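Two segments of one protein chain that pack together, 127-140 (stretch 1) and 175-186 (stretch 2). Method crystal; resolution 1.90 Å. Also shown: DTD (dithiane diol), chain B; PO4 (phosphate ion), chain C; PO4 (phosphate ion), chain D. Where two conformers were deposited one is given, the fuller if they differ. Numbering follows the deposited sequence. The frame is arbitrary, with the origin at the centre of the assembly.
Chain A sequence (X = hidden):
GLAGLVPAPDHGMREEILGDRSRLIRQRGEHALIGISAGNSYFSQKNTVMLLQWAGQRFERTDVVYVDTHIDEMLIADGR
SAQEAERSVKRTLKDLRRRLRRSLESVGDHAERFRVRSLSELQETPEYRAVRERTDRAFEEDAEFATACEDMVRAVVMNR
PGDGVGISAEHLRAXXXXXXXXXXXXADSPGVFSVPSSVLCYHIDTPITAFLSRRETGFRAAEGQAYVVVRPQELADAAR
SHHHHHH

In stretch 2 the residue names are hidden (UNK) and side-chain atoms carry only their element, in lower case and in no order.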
# COMPACT_ATOMS: atom_id res chain seq x y z
N GLU A 127 -3.08 9.89 14.19
CA GLU A 127 -2.58 10.46 12.95
C GLU A 127 -3.34 9.91 11.75
O GLU A 127 -3.80 10.67 10.89
CB GLU A 127 -1.09 10.16 12.78
CG GLU A 127 -0.19 10.90 13.76
CD GLU A 127 0.16 10.07 14.99
OE1 GLU A 127 -0.55 9.08 15.29
OE2 GLU A 127 1.18 10.40 15.63
N TYR A 128 -3.49 8.59 11.69
CA TYR A 128 -4.20 7.96 10.58
C TYR A 128 -5.66 8.35 10.60
O TYR A 128 -6.24 8.64 9.55
CB TYR A 128 -4.07 6.43 10.66
CG TYR A 128 -4.94 5.69 9.66
CD1 TYR A 128 -4.43 5.27 8.44
CD2 TYR A 128 -6.29 5.44 9.93
CE1 TYR A 128 -5.23 4.59 7.51
CE2 TYR A 128 -7.09 4.73 9.02
CZ TYR A 128 -6.55 4.32 7.81
OH TYR A 128 -7.32 3.66 6.88
N ARG A 129 -6.27 8.31 11.78
CA ARG A 129 -7.71 8.55 11.90
C ARG A 129 -8.06 9.95 11.38
O ARG A 129 -9.02 10.13 10.63
CB ARG A 129 -8.15 8.39 13.37
CG ARG A 129 -7.92 6.98 13.91
CD ARG A 129 -8.80 6.67 15.12
NE ARG A 129 -8.80 7.75 16.10
CZ ARG A 129 -8.09 7.75 17.22
NH1 ARG A 129 -7.32 6.71 17.52
NH2 ARG A 129 -8.15 8.78 18.04
N ALA A 130 -7.26 10.93 11.76
CA ALA A 130 -7.54 12.31 11.36
C ALA A 130 -7.54 12.44 9.83
O ALA A 130 -8.37 13.16 9.26
CB ALA A 130 -6.55 13.27 12.00
N VAL A 131 -6.60 11.77 9.18
CA VAL A 131 -6.51 11.82 7.74
C VAL A 131 -7.68 11.08 7.11
O VAL A 131 -8.26 11.53 6.13
CB VAL A 131 -5.16 11.28 7.22
CG1 VAL A 131 -5.16 11.22 5.69
CG2 VAL A 131 -4.02 12.14 7.74
N ARG A 132 -8.03 9.94 7.70
CA ARG A 132 -9.09 9.10 7.17
C ARG A 132 -10.45 9.80 7.17
O ARG A 132 -11.22 9.67 6.23
CB ARG A 132 -9.16 7.79 7.97
CG ARG A 132 -10.34 6.89 7.64
CD ARG A 132 -10.11 6.09 6.39
NE ARG A 132 -11.27 5.27 6.05
CZ ARG A 132 -11.36 3.96 6.25
NH1 ARG A 132 -10.35 3.29 6.80
NH2 ARG A 132 -12.45 3.31 5.88
N GLU A 133 -10.74 10.55 8.23
CA GLU A 133 -11.86 11.48 8.22
C GLU A 133 -11.89 12.28 6.91
O GLU A 133 -12.94 12.41 6.27
CB GLU A 133 -11.75 12.42 9.43
CG GLU A 133 -13.03 13.17 9.78
CD GLU A 133 -12.79 14.30 10.78
OE1 GLU A 133 -12.00 14.12 11.73
OE2 GLU A 133 -13.40 15.38 10.61
N ARG A 134 -10.72 12.77 6.49
CA ARG A 134 -10.63 13.67 5.35
C ARG A 134 -10.80 12.94 4.03
O ARG A 134 -11.50 13.41 3.14
CB ARG A 134 -9.30 14.42 5.35
CG ARG A 134 -9.31 15.70 6.17
CD ARG A 134 -7.92 16.30 6.22
NE ARG A 134 -7.46 16.45 7.60
CZ ARG A 134 -6.26 16.12 8.04
NH1 ARG A 134 -5.34 15.63 7.20
NH2 ARG A 134 -5.96 16.31 9.31
N THR A 135 -10.13 11.79 3.89
CA THR A 135 -10.25 10.99 2.67
C THR A 135 -11.65 10.39 2.47
O THR A 135 -12.17 10.38 1.35
CB THR A 135 -9.17 9.87 2.57
OG1 THR A 135 -9.24 9.01 3.72
CG2 THR A 135 -7.78 10.46 2.45
N ASP A 136 -12.26 9.89 3.54
CA ASP A 136 -13.66 9.44 3.50
C ASP A 136 -14.58 10.54 2.98
O ASP A 136 -15.29 10.34 2.00
CB ASP A 136 -14.13 8.98 4.88
CG ASP A 136 -13.64 7.57 5.22
OD1 ASP A 136 -13.16 6.85 4.32
OD2 ASP A 136 -13.73 7.19 6.41
N ARG A 137 -14.52 11.71 3.61
CA ARG A 137 -15.27 12.88 3.16
C ARG A 137 -15.00 13.24 1.70
O ARG A 137 -15.94 13.44 0.92
CB ARG A 137 -15.02 14.07 4.08
CG ARG A 137 -15.22 15.43 3.41
CD ARG A 137 -15.65 16.50 4.41
NE ARG A 137 -15.14 16.23 5.75
CZ ARG A 137 -13.93 16.58 6.19
NH1 ARG A 137 -13.55 16.26 7.42
NH2 ARG A 137 -13.10 17.23 5.38
N ALA A 138 -13.72 13.33 1.33
CA ALA A 138 -13.35 13.59 -0.06
C ALA A 138 -13.98 12.59 -1.01
O ALA A 138 -14.42 12.97 -2.10
CB ALA A 138 -11.83 13.61 -0.23
N PHE A 139 -14.05 11.33 -0.61
CA PHE A 139 -14.61 10.30 -1.48
C PHE A 139 -16.10 10.51 -1.75
O PHE A 139 -16.61 10.17 -2.82
CB PHE A 139 -14.39 8.89 -0.91
CG PHE A 139 -15.07 7.81 -1.71
CD1 PHE A 139 -14.44 7.23 -2.80
CD2 PHE A 139 -16.37 7.41 -1.40
CE1 PHE A 139 -15.07 6.26 -3.55
CE2 PHE A 139 -17.00 6.43 -2.14
CZ PHE A 139 -16.35 5.85 -3.22
N GLU A 140 -16.80 11.04 -0.76
CA GLU A 140 -18.23 11.26 -0.90
C GLU A 140 -18.52 12.54 -1.66
O GLU A 140 -19.59 12.70 -2.23
CB GLU A 140 -18.91 11.30 0.46
CG GLU A 140 -19.15 9.94 1.06
CD GLU A 140 -18.95 9.93 2.57
OE1 GLU A 140 -18.77 11.03 3.15
OE2 GLU A 140 -18.98 8.84 3.17
N UNK A 175 -13.30 -4.28 -2.68
CA UNK A 175 -12.18 -3.50 -3.19
C UNK A 175 -12.22 -2.07 -2.68
O UNK A 175 -11.19 -1.47 -2.38
N UNK A 176 -13.43 -1.53 -2.59
CA UNK A 176 -13.61 -0.18 -2.10
C UNK A 176 -13.16 -0.05 -0.64
O UNK A 176 -12.41 0.86 -0.29
c UNK A 176 -16.85 2.02 -2.15
c UNK A 176 -14.46 2.68 -2.60
c UNK A 176 -15.37 1.70 -1.86
c UNK A 176 -15.07 0.25 -2.25
N UNK A 177 -13.62 -0.98 0.20
CA UNK A 177 -13.18 -1.02 1.60
C UNK A 177 -11.66 -1.04 1.69
O UNK A 177 -11.06 -0.37 2.53
c UNK A 177 -15.23 -2.18 2.52
c UNK A 177 -13.75 -2.27 2.29
o UNK A 177 -15.81 -1.10 2.48
n UNK A 177 -15.86 -3.31 2.82
N UNK A 178 -11.06 -1.89 0.86
CA UNK A 178 -9.62 -2.08 0.81
C UNK A 178 -8.93 -0.77 0.42
O UNK A 178 -7.94 -0.36 1.04
c UNK A 178 -5.99 -4.93 0.41
o UNK A 178 -3.85 -4.65 -0.62
c UNK A 178 -7.33 -4.58 0.49
c UNK A 178 -7.86 -3.57 -0.31
c UNK A 178 -9.31 -3.18 -0.21
c UNK A 178 -5.18 -4.30 -0.52
c UNK A 178 -5.69 -3.32 -1.35
c UNK A 178 -7.03 -2.98 -1.25
N UNK A 179 -9.45 -0.12 -0.61
CA UNK A 179 -8.77 1.05 -1.17
C UNK A 179 -8.95 2.27 -0.26
O UNK A 179 -8.00 3.01 -0.02
c UNK A 179 -9.29 1.36 -2.58
c UNK A 179 -8.99 2.83 -2.96
c UNK A 179 -8.66 0.40 -3.61
N UNK A 180 -10.15 2.44 0.30
CA UNK A 180 -10.39 3.52 1.26
C UNK A 180 -9.54 3.42 2.53
O UNK A 180 -9.24 4.44 3.13
c UNK A 180 -12.78 4.06 0.47
c UNK A 180 -11.88 3.63 1.63
c UNK A 180 -12.25 5.31 -0.23
c UNK A 180 -14.22 4.25 0.93
N UNK A 181 -9.25 2.20 2.98
CA UNK A 181 -8.30 2.00 4.07
C UNK A 181 -6.88 2.49 3.73
O UNK A 181 -6.15 2.94 4.61
c UNK A 181 -8.27 0.51 4.52
N UNK A 182 -6.49 2.35 2.46
CA UNK A 182 -5.15 2.72 1.99
C UNK A 182 -5.03 4.21 1.71
O UNK A 182 -3.93 4.77 1.66
o UNK A 182 -4.43 0.13 -1.43
c UNK A 182 -4.00 -0.21 -0.32
c UNK A 182 -4.82 1.95 0.70
c UNK A 182 -4.57 0.46 0.92
o UNK A 182 -3.08 -1.05 -0.19
N UNK A 183 -6.17 4.85 1.50
CA UNK A 183 -6.22 6.20 0.93
C UNK A 183 -5.50 7.27 1.77
O UNK A 183 -4.86 8.15 1.20
c UNK A 183 -7.66 6.62 0.66
N UNK A 184 -5.63 7.22 3.11
CA UNK A 184 -4.84 8.15 3.94
C UNK A 184 -3.36 8.13 3.59
O UNK A 184 -2.70 9.18 3.60
c UNK A 184 -5.08 7.62 5.36
c UNK A 184 -6.51 7.09 5.29
c UNK A 184 -6.59 6.44 3.92
N UNK A 185 -2.84 6.95 3.24
CA UNK A 185 -1.43 6.80 2.92
C UNK A 185 -1.08 7.36 1.54
O UNK A 185 -0.05 8.02 1.37
c UNK A 185 -2.08 4.80 5.23
c UNK A 185 -0.76 4.86 4.48
c UNK A 185 -0.08 3.50 4.51
c UNK A 185 -0.98 5.34 3.03
N UNK A 186 -1.97 7.18 0.56
CA UNK A 186 -1.69 7.71 -0.76
C UNK A 186 -2.12 9.17 -0.99
O UNK A 186 -1.59 9.83 -1.87
c UNK A 186 -2.06 6.74 -1.91
c UNK A 186 -6.20 5.74 -2.57
c UNK A 186 -5.34 4.81 -2.02
c UNK A 186 -5.74 7.03 -2.83
c UNK A 186 -4.00 5.14 -1.80
c UNK A 186 -4.40 7.34 -2.63
c UNK A 186 -3.54 6.43 -2.04
S1 DTD B . -0.35 2.73 -0.53
C1 DTD B . -0.23 2.17 -2.19
C2 DTD B . 0.84 1.08 -2.24
O2 DTD B . 1.34 0.94 -3.57
C3 DTD B . 0.24 -0.22 -1.71
O3 DTD B . 0.85 -1.36 -2.35
C4 DTD B . 0.43 -0.33 -0.20
S4 DTD B . -0.23 1.09 0.61
P PO4 C . -2.60 -2.41 -3.39
O1 PO4 C . -3.16 -3.71 -3.91
O2 PO4 C . -2.39 -2.54 -1.89
O3 PO4 C . -1.31 -2.08 -4.09
O4 PO4 C . -3.61 -1.31 -3.66
P PO4 D . -11.81 0.05 8.31
O1 PO4 D . -10.65 -0.10 7.33
O2 PO4 D . -13.04 0.46 7.52
O3 PO4 D . -12.06 -1.26 9.03
O4 PO4 D . -11.48 1.10 9.33
O HOH W 1 -12.67 0.66 4.51
O HOH W 2 -10.80 7.00 2.86

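Position 175 has no side-chain atoms, and nothing of stretch 1 lies near it: G175. Position 176 carries four carbons forked at the second, and both branch tips lie near F139 CZ; this is L176, whose nearer tip, CD1, is 3.7 Å from F139 CZ.

Position 177 has two carbons, the second bearing one oxygen and one nitrogen, an amide: N177. It points away from stretch 1, but its backbone O accepts from water 1 at 2.8 Å, and that water accepts a weak hydrogen bond from R132 NH2 (3.0 Å). Position 178 shows one carbon and a six-carbon ring bearing an oxygen, out of reach of stretch 1: Y178. At 179, one carbon carries two more, a beta-branched group without oxygen and without contact: V179.

Position 180 again has four carbons forked at the second. With no other element present, these make it L180. L180 CD1 lies over one face of the F139 ring, and L180 CD2 is 3.9 Å from F139 CD1. Position 181 has a single carbon, CB, 4.0 Å from Y128 OH: A181. Position 182 has three carbons, the third carrying two oxygens, a carboxyl group; the CA-to-CB bond points away from stretch 1, and no side-chain atom touches it: E182. Position 183 is a lone carbon, its CB 4.1 Å from T135 CB: A183.

At 184, three carbons close a ring onto the backbone N, which is possible only for proline. P184 CG lies 3.6 Å from Y128 CE1, and P184 CB 3.6 Å from V131 CG1. Position 185 has four carbons forked at the second, one tip near the edge of the Y128 ring: L185, CD1 to Y128 CE1 3.9 Å. Position 186 has one carbon and a six-carbon ring without oxygen, not touching stretch 1: F186.

The two helices cross at 115°, with axes 8.7 Å apart at closest approach. P184 is the knob, seated among Y128, V131, R132 and T135. Its ring nitrogen has no hydrogen to give the preceding turn, and stretch 2 is kinked here: the N atoms of P184 and L185 both lack that bond. Where the turn loosens, A181 O accepts a hydrogen bond from Y128 OH at 2.7 Å. Y128 OH in turn accepts from R132 NH1 (3.1 Å), while R132 NE forms a salt bridge with D136 OD1 (3.0 Å); the guanidinium is thus held with one face over L180 O. Water 2 extends this polar layer, accepting from T135 OG1 (2.7 Å) and donating to D136 OD1 (2.8 Å) and L180 O (3.0 Å). F139 completes the contact, packing against L176 and L180.

Stretch 2 (175-186) GLNYVLAEAPLF
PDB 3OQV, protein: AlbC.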